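Local coordinates for protein L-2,4-diaminobutyric acid acetyltransferase (Geobacillus sp., PDB 6SLL) that catalyses acetyl transfer from acetyl coenzyme A to L-2,4-diaminobutyric acid, a step in the biosynthesis of the chemical chaperone ectoine, at residues T30-L35 with C61-H66. Numbering follows the deposited sequence.
Sequences TRVWEL and CMIAEH
Arg31 and Glu65 form the polar half of this contact, a long salt bridge with 3.7 Å between Arg31 NH2 and Glu65 OE2. Arg31 starts with CG anti to its carbonyl carbon, then bends at chi3 (-55°), which turns the guanidinium across the gap to the strand. The two side chains cross at about a right angle, and the guanidinium and carboxylate planes stand 45° apart; OE2 comes in obliquely to the guanidinium. With one N-O pair in contact at this length, it is a one-point charge attraction, not a two-pronged bridge. Each group is also drawn elsewhere. Glu65 OE1 makes its stronger salt bridge with Arg22, while Arg31 NH1 gives a weak hydrogen bond to Gly68 O and NH2 has a weak, long ion pair with Asp28. The two arginines, Arg31 and Arg22, would favour the carboxylate form of Glu65 at this partly exposed margin.

Helix 29-39 and strand 62-66 belong to the N-terminal part of the GNAT fold, where the helix packs against the sheet in which strand 62-66 lies between antiparallel neighbours 20-22 and 69-78. The 8.6 Å separation of the CA atoms of Val32 and Ile63, the nearest CA pair of the two segments, means that side chains bridge the gap.

Next along the helix, Val32 supplies the apolar half. Its CG2 branch meets Ile63 CD1 at 4.0 Å, a buried van der Waals contact between methyl groups. Ile63 reaches it through an extended outer arm (chi2 -178°), which carries CD1 out from the strand to the helix. Phe73 of strand 69-78 packs on Val32 and also on Leu35, one turn further on from Arg31; Leu35 N donates to Arg31 O at 3.0 Å. Ile70 of that strand touches both Arg31 and Ile63.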
loop_
_atom_site.group_PDB
_atom_site.type_symbol
_atom_site.label_atom_id
_atom_site.label_comp_id
_atom_site.label_asym_id
_atom_site.label_seq_id
_atom_site.Cartn_x
_atom_site.Cartn_y
_atom_site.Cartn_z
ATOM N N THR B 30 7.995 -5.765 -10.906
ATOM C CA THR B 30 9.130 -6.614 -10.623
ATOM C C THR B 30 10.431 -5.906 -10.495
ATOM O O THR B 30 11.241 -6.162 -9.615
ATOM C CB THR B 30 9.148 -7.781 -11.642
ATOM O OG1 THR B 30 8.171 -8.742 -11.222
ATOM C CG2 THR B 30 10.501 -8.415 -11.738
ATOM N N ARG B 31 10.716 -4.987 -11.461
ATOM C CA ARG B 31 12.003 -4.311 -11.429
ATOM C C ARG B 31 12.126 -3.379 -10.244
ATOM O O ARG B 31 13.201 -3.181 -9.660
ATOM C CB ARG B 31 12.285 -3.580 -12.727
ATOM C CG ARG B 31 12.609 -4.526 -13.876
ATOM C CD ARG B 31 13.205 -3.896 -15.186
ATOM N NE ARG B 31 12.449 -2.903 -15.721
ATOM C CZ ARG B 31 12.937 -1.895 -16.385
ATOM N NH1 ARG B 31 14.241 -1.465 -16.521
ATOM N NH2 ARG B 31 12.018 -1.091 -16.901
ATOM N N VAL B 32 10.975 -2.759 -9.868
ATOM C CA VAL B 32 10.986 -1.951 -8.622
ATOM C C VAL B 32 11.227 -2.814 -7.399
ATOM O O VAL B 32 12.023 -2.486 -6.528
ATOM C CB VAL B 32 9.646 -1.141 -8.511
ATOM C CG1 VAL B 32 9.560 -0.525 -7.129
ATOM C CG2 VAL B 32 9.603 -0.108 -9.590
ATOM N N TRP B 33 10.559 -3.987 -7.335
ATOM C CA TRP B 33 10.758 -4.926 -6.264
ATOM C C TRP B 33 12.259 -5.291 -6.147
ATOM O O TRP B 33 12.804 -5.338 -5.054
ATOM C CB TRP B 33 9.855 -6.124 -6.505
ATOM C CG TRP B 33 9.995 -7.237 -5.487
ATOM C CD1 TRP B 33 9.403 -7.323 -4.274
ATOM C CD2 TRP B 33 10.838 -8.417 -5.626
ATOM N NE1 TRP B 33 9.784 -8.489 -3.648
ATOM C CE2 TRP B 33 10.644 -9.176 -4.451
ATOM C CE3 TRP B 33 11.639 -8.885 -6.651
ATOM C CZ2 TRP B 33 11.247 -10.383 -4.274
ATOM C CZ3 TRP B 33 12.218 -10.121 -6.497
ATOM C CH2 TRP B 33 12.058 -10.843 -5.319
ATOM N N GLU B 34 12.841 -5.603 -7.309
ATOM C CA GLU B 34 14.278 -5.942 -7.297
ATOM C C GLU B 34 15.141 -4.832 -6.780
ATOM O O GLU B 34 16.102 -5.045 -5.986
ATOM C CB GLU B 34 14.722 -6.357 -8.705
ATOM C CG GLU B 34 14.120 -7.717 -9.132
ATOM C CD GLU B 34 14.391 -8.105 -10.527
ATOM O OE1 GLU B 34 14.653 -7.212 -11.343
ATOM O OE2 GLU B 34 14.312 -9.316 -10.817
ATOM N N LEU B 35 14.815 -3.560 -7.167
ATOM C CA LEU B 35 15.545 -2.394 -6.633
ATOM C C LEU B 35 15.439 -2.294 -5.128
ATOM O O LEU B 35 16.420 -2.130 -4.415
ATOM C CB LEU B 35 15.039 -1.090 -7.299
ATOM C CG LEU B 35 15.598 0.183 -6.785
ATOM C CD1 LEU B 35 16.969 0.435 -7.358
ATOM C CD2 LEU B 35 14.764 1.382 -7.175
ATOM N N CYS B 61 3.770 8.552 -7.564
ATOM C CA CYS B 61 5.026 7.820 -7.422
ATOM C C CYS B 61 5.981 8.263 -8.521
ATOM O O CYS B 61 5.564 8.886 -9.527
ATOM C CB CYS B 61 4.790 6.296 -7.530
ATOM S SG CYS B 61 3.808 5.592 -6.207
ATOM N N MET B 62 7.237 7.900 -8.418
ATOM C CA MET B 62 8.286 8.325 -9.349
ATOM C C MET B 62 9.269 7.176 -9.581
ATOM O O MET B 62 9.574 6.415 -8.630
ATOM C CB MET B 62 9.092 9.508 -8.693
ATOM C CG MET B 62 10.045 10.227 -9.464
ATOM S SD MET B 62 9.352 10.858 -11.107
ATOM C CE MET B 62 8.206 11.851 -10.225
ATOM N N ILE B 63 9.729 7.071 -10.828
ATOM C CA ILE B 63 10.881 6.220 -11.219
ATOM C C ILE B 63 11.955 7.037 -11.843
ATOM O O ILE B 63 11.672 8.003 -12.555
ATOM C CB ILE B 63 10.376 5.132 -12.260
ATOM C CG1 ILE B 63 9.803 3.910 -11.464
ATOM C CG2 ILE B 63 11.455 4.687 -13.263
ATOM C CD1 ILE B 63 9.329 2.794 -12.271
ATOM N N ALA B 64 13.193 6.637 -11.581
ATOM C CA ALA B 64 14.361 7.126 -12.302
ATOM C C ALA B 64 15.006 5.999 -13.026
ATOM O O ALA B 64 15.188 4.896 -12.498
ATOM C CB ALA B 64 15.372 7.723 -11.313
ATOM N N GLU B 65 15.346 6.250 -14.315
ATOM C CA GLU B 65 15.993 5.245 -15.159
ATOM C C GLU B 65 17.279 5.812 -15.755
ATOM O O GLU B 65 17.317 7.010 -16.089
ATOM C CB GLU B 65 15.133 4.828 -16.291
ATOM C CG GLU B 65 14.091 3.924 -15.844
ATOM C CD GLU B 65 12.950 3.667 -16.907
ATOM O OE1 GLU B 65 12.569 4.584 -17.544
ATOM O OE2 GLU B 65 12.559 2.535 -17.097
ATOM N N HIS B 66 18.269 4.979 -15.890
ATOM C CA HIS B 66 19.552 5.393 -16.508
ATOM C C HIS B 66 19.989 4.269 -17.410
ATOM O O HIS B 66 20.142 3.127 -16.960
ATOM C CB HIS B 66 20.564 5.694 -15.449
ATOM C CG HIS B 66 21.914 6.118 -16.055
ATOM N ND1 HIS B 66 22.997 5.309 -15.973
ATOM C CD2 HIS B 66 22.298 7.241 -16.675
ATOM C CE1 HIS B 66 23.985 5.907 -16.620
ATOM N NE2 HIS B 66 23.596 7.093 -16.992
#